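Local coordinates for PfVFT1 (PDB 5JKQ), which is of unknown function but has the bi-lobed Venus flytrap architecture of solute-binding proteins and probably binds a small ligand between its lobes, at residues Ile189-Leu192 and Glu193-Lys196; Ser240-Leu244 and Ser245-Ile249. The protein carries 3 engineered substitutions. One frame throughout, in Å; residues are numbered along the deposited sequence.

Contact 1 of 2, residues Ile189-Leu192 and Glu193-Lys196; sequences INNL and EDLK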
loop_
_atom_site.group_PDB
_atom_site.type_symbol
_atom_site.label_atom_id
_atom_site.label_comp_id
_atom_site.label_asym_id
_atom_site.label_seq_id
_atom_site.Cartn_x
_atom_site.Cartn_y
_atom_site.Cartn_z
ATOM N N ILE A 189 -11.479 -16.289 -22.889
ATOM C CA ILE A 189 -11.492 -16.006 -21.456
ATOM C C ILE A 189 -11.425 -14.500 -21.222
ATOM O O ILE A 189 -10.429 -13.862 -21.566
ATOM C CB ILE A 189 -10.307 -16.689 -20.741
ATOM C CG1 ILE A 189 -10.381 -18.205 -20.926
ATOM C CG2 ILE A 189 -10.296 -16.348 -19.252
ATOM C CD1 ILE A 189 -9.121 -18.937 -20.513
ATOM N N ASN A 190 -12.481 -13.937 -20.642
ATOM C CA ASN A 190 -12.526 -12.502 -20.363
ATOM C C ASN A 190 -12.933 -12.177 -18.925
ATOM O O ASN A 190 -13.281 -11.039 -18.614
ATOM C CB ASN A 190 -13.478 -11.812 -21.345
ATOM C CG ASN A 190 -14.796 -12.547 -21.499
ATOM O OD1 ASN A 190 -15.687 -12.437 -20.654
ATOM N ND2 ASN A 190 -14.931 -13.295 -22.593
ATOM N N ASN A 191 -12.866 -13.169 -18.044
ATOM C CA ASN A 191 -13.104 -12.930 -16.624
ATOM C C ASN A 191 -12.348 -13.918 -15.747
ATOM O O ASN A 191 -11.809 -14.914 -16.230
ATOM C CB ASN A 191 -14.604 -12.986 -16.304
ATOM C CG ASN A 191 -15.272 -14.243 -16.827
ATOM O OD1 ASN A 191 -15.060 -15.336 -16.306
ATOM N ND2 ASN A 191 -16.098 -14.086 -17.855
ATOM N N LEU A 192 -12.308 -13.619 -14.453
ATOM C CA LEU A 192 -11.593 -14.437 -13.485
ATOM C C LEU A 192 -12.210 -15.830 -13.368
ATOM O O LEU A 192 -11.509 -16.804 -13.102
ATOM C CB LEU A 192 -11.588 -13.739 -12.123
ATOM C CG LEU A 192 -10.784 -14.394 -10.999
ATOM C CD1 LEU A 192 -9.315 -14.526 -11.368
ATOM C CD2 LEU A 192 -10.945 -13.598 -9.712
ATOM N N GLU A 193 -13.521 -15.915 -13.574
ATOM C CA GLU A 193 -14.235 -17.185 -13.467
ATOM C C GLU A 193 -13.859 -18.133 -14.603
ATOM O O GLU A 193 -13.579 -19.309 -14.369
ATOM C CB GLU A 193 -15.747 -16.948 -13.463
ATOM C CG GLU A 193 -16.585 -18.215 -13.343
ATOM C CD GLU A 193 -16.417 -18.911 -12.007
ATOM O OE1 GLU A 193 -15.853 -18.295 -11.076
ATOM O OE2 GLU A 193 -16.852 -20.076 -11.886
ATOM N N ASP A 194 -13.869 -17.623 -15.833
ATOM C CA ASP A 194 -13.487 -18.421 -16.994
ATOM C C ASP A 194 -12.026 -18.843 -16.886
ATOM O O ASP A 194 -11.653 -19.936 -17.311
ATOM C CB ASP A 194 -13.708 -17.645 -18.297
ATOM C CG ASP A 194 -15.174 -17.419 -18.609
ATOM O OD1 ASP A 194 -16.012 -18.262 -18.224
ATOM O OD2 ASP A 194 -15.487 -16.395 -19.253
ATOM N N LEU A 195 -11.204 -17.963 -16.320
ATOM C CA LEU A 195 -9.784 -18.242 -16.140
ATOM C C LEU A 195 -9.588 -19.410 -15.179
ATOM O O LEU A 195 -8.813 -20.321 -15.458
ATOM C CB LEU A 195 -9.052 -16.999 -15.625
ATOM C CG LEU A 195 -7.552 -17.144 -15.358
ATOM C CD1 LEU A 195 -6.792 -17.469 -16.636
ATOM C CD2 LEU A 195 -7.006 -15.881 -14.713
ATOM N N LYS A 196 -10.296 -19.374 -14.052
ATOM C CA LYS A 196 -10.231 -20.446 -13.061
ATOM C C LYS A 196 -10.538 -21.802 -13.681
ATOM O O LYS A 196 -9.823 -22.777 -13.448
ATOM C CB LYS A 196 -11.208 -20.183 -11.914
ATOM C CG LYS A 196 -10.742 -19.149 -10.904
ATOM C CD LYS A 196 -11.763 -18.997 -9.786
ATOM C CE LYS A 196 -11.586 -17.694 -9.031
ATOM N NZ LYS A 196 -12.659 -17.477 -8.025
#

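Contact 2 of 2, residues Ser240-Leu244 and Ser245-Ile249; sequences SKSVL and SKSHI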
loop_
_atom_site.group_PDB
_atom_site.type_symbol
_atom_site.label_atom_id
_atom_site.label_comp_id
_atom_site.label_asym_id
_atom_site.label_seq_id
_atom_site.Cartn_x
_atom_site.Cartn_y
_atom_site.Cartn_z
ATOM N N SER A 240 4.232 -7.971 -22.220
ATOM C CA SER A 240 3.301 -8.175 -23.325
ATOM C C SER A 240 3.865 -9.110 -24.388
ATOM O O SER A 240 3.144 -9.945 -24.936
ATOM C CB SER A 240 2.935 -6.836 -23.964
ATOM O OG SER A 240 2.229 -6.013 -23.051
ATOM N N LYS A 241 5.152 -8.957 -24.682
ATOM C CA LYS A 241 5.831 -9.808 -25.652
ATOM C C LYS A 241 5.670 -11.281 -25.280
ATOM O O LYS A 241 5.469 -12.133 -26.144
ATOM C CB LYS A 241 7.314 -9.430 -25.730
ATOM C CG LYS A 241 8.088 -10.103 -26.852
ATOM C CD LYS A 241 8.835 -9.073 -27.693
ATOM C CE LYS A 241 9.740 -9.725 -28.731
ATOM N NZ LYS A 241 11.011 -10.233 -28.136
ATOM N N SER A 242 5.733 -11.563 -23.983
ATOM C CA SER A 242 5.668 -12.931 -23.482
ATOM C C SER A 242 4.277 -13.543 -23.644
ATOM O O SER A 242 4.148 -14.725 -23.961
ATOM C CB SER A 242 6.082 -12.969 -22.011
ATOM O OG SER A 242 6.035 -14.286 -21.498
ATOM N N VAL A 243 3.241 -12.743 -23.417
ATOM C CA VAL A 243 1.870 -13.206 -23.603
ATOM C C VAL A 243 1.579 -13.428 -25.085
ATOM O O VAL A 243 0.929 -14.406 -25.456
ATOM C CB VAL A 243 0.852 -12.202 -23.015
ATOM C CG1 VAL A 243 -0.584 -12.579 -23.389
ATOM C CG2 VAL A 243 1.004 -12.133 -21.504
ATOM N N LEU A 244 2.061 -12.518 -25.926
ATOM C CA LEU A 244 1.846 -12.611 -27.367
ATOM C C LEU A 244 2.635 -13.770 -27.969
ATOM O O LEU A 244 2.168 -14.431 -28.897
ATOM C CB LEU A 244 2.235 -11.298 -28.052
ATOM C CG LEU A 244 1.349 -10.093 -27.725
ATOM C CD1 LEU A 244 1.994 -8.807 -28.206
ATOM C CD2 LEU A 244 -0.030 -10.253 -28.342
ATOM N N SER A 245 3.827 -14.019 -27.432
ATOM C CA SER A 245 4.657 -15.131 -27.887
ATOM C C SER A 245 4.092 -16.470 -27.422
ATOM O O SER A 245 4.612 -17.527 -27.782
ATOM C CB SER A 245 6.091 -14.978 -27.380
ATOM O OG SER A 245 6.163 -15.242 -25.990
ATOM N N LYS A 246 3.045 -16.413 -26.603
ATOM C CA LYS A 246 2.311 -17.605 -26.184
ATOM C C LYS A 246 3.107 -18.463 -25.196
ATOM O O LYS A 246 2.786 -19.633 -24.983
ATOM C CB LYS A 246 1.926 -18.432 -27.413
ATOM C CG LYS A 246 0.554 -19.068 -27.349
ATOM C CD LYS A 246 -0.100 -19.042 -28.721
ATOM C CE LYS A 246 -1.406 -19.813 -28.736
ATOM N NZ LYS A 246 -2.093 -19.712 -30.054
ATOM N N SER A 247 4.135 -17.877 -24.587
ATOM C CA SER A 247 4.952 -18.588 -23.605
ATOM C C SER A 247 4.282 -18.600 -22.231
ATOM O O SER A 247 4.450 -19.543 -21.454
ATOM C CB SER A 247 6.340 -17.953 -23.504
ATOM O OG SER A 247 6.259 -16.604 -23.076
ATOM N N HIS A 248 3.528 -17.544 -21.938
ATOM C CA HIS A 248 2.787 -17.434 -20.684
ATOM C C HIS A 248 1.306 -17.207 -20.972
ATOM O O HIS A 248 0.950 -16.350 -21.781
ATOM C CB HIS A 248 3.345 -16.296 -19.828
ATOM C CG HIS A 248 4.780 -16.480 -19.442
ATOM N ND1 HIS A 248 5.796 -16.567 -20.370
ATOM C CD2 HIS A 248 5.369 -16.596 -18.228
ATOM C CE1 HIS A 248 6.949 -16.725 -19.745
ATOM N NE2 HIS A 248 6.717 -16.746 -18.444
ATOM N N ILE A 249 0.449 -17.976 -20.307
ATOM C CA ILE A 249 -0.980 -17.966 -20.602
ATOM C C ILE A 249 -1.618 -16.605 -20.326
ATOM O O ILE A 249 -2.529 -16.188 -21.040
ATOM C CB ILE A 249 -1.724 -19.057 -19.790
ATOM C CG1 ILE A 249 -3.187 -19.171 -20.237
ATOM C CG2 ILE A 249 -1.629 -18.787 -18.285
ATOM C CD1 ILE A 249 -3.366 -19.660 -21.672
#

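Contact 1 of 2, residues Ile189-Leu192 and Glu193-Lys196
Two flat groups meet here, the amide of Asn191 and the carboxylate of Asp194. Their planes lie 46° apart, so they are not stacked. The oxygen end of the amide meets backbone: OD1 of Asn191 accepts from N of Asp194 at 2.6 Å, with the donor tilted 21° from the carbonyl plane. The nitrogen end meets the carboxylate. ND2 of Asn191 gives a weak, bent hydrogen bond to OD2 of Asp194 at 2.8 Å. A second weak bond runs from the same ND2 to OD1 of Asn190.

This is an N-cap: Asn191 sits just before helix 192-201. Its CG lies between its own backbone N and carbonyl carbon (chi1 51°), and this turns OD1 toward the backbone N of Asp194. Two backbone bonds start the helix. Leu195 N donates to Asn191 O at 3.1 Å, and Lys196 N to Leu192 O at 3.0 Å.

Apolar groups pack beside the cap. CG2 of Ile189 lies against CB of Asp194 and the backbone N of Leu195, with Leu195 CB 3.9 Å from it. Leu195 also touches Ile181 of strand 175-184 and Phe222 of helix 212-222. On another side, the extended Lys196 chain passes Leu192 obliquely, with Lys196 CE 3.9 Å from Leu192 CG.

The chemistry suits a helix start. An amide oxygen satisfies an N-H that has no earlier helical carbonyl to use. The Asp194 carboxylate would probably be stabilised by the positive end of the helix. The Asp194 N bond to OD1 settles which end of the amide faces the helix; the weak bonds of ND2 agree with it and probably ease the closeness of the acceptors Asn191 OD1 and Asp194 OD2.

Contact 2 of 2, residues Ser240-Leu244 and Ser245-Ile249
Helix 236-244 is closed by a Schellman motif, in which Lys246 takes a positive phi (72°) and two amides reach back into the last turn. Ser247 N bonds to Ser242 O at 3.2 Å, and Lys246 N to Val243 O at 3.1 Å. The first lies nearly along the C=O axis. The second comes from above the carbonyl plane. One last ordinary helical bond joins Ser245 N to Lys241 O.

Ser242 O takes a second donor, the hydroxyl of Ser245, at 2.9 Å. This OG also stands above the carbonyl plane, clear of the lone pairs.

With OG anti to the backbone N (chi1 -180°), Ser242 reaches the turn and donates to Ser247 OG. The His248 ring packs edge-to-face with Phe233 and touches Lys206 and Ala208 of strand 206-209. The Lys246 ammonium makes a salt bridge with Glu186. The turn lies between helix 236-244 and strand 250-253.

Ser247 OG accepts twice: from Ser242 OG at 2.8 Å, and from His248 ND1 at 2.7 Å; the OG lies in the plane of the His248 ring.

How the contacts relate
Contact 1 begins a helix and contact 2 ends one. Their centres are about 17 Å apart. Their nearest atoms are about 5 Å apart, so they do not touch. Strand 175-184 joins them: Ile189 and Leu195 of contact 1 pack on its Ile183 and Ile181, and Leu244 of contact 2 on its Leu184. Glu186 and Tyr187, both partners of Lys246, lie in the loop that leads into contact 1. A second route runs through the disulfide Cys209-Cys215. It ties strand 206-209, touched by His248, to helix 212-222, touched by Leu195 and Lys196. Both contacts lie on the same side of the chain's centre; the contact centres are about 26 and 28 Å from it.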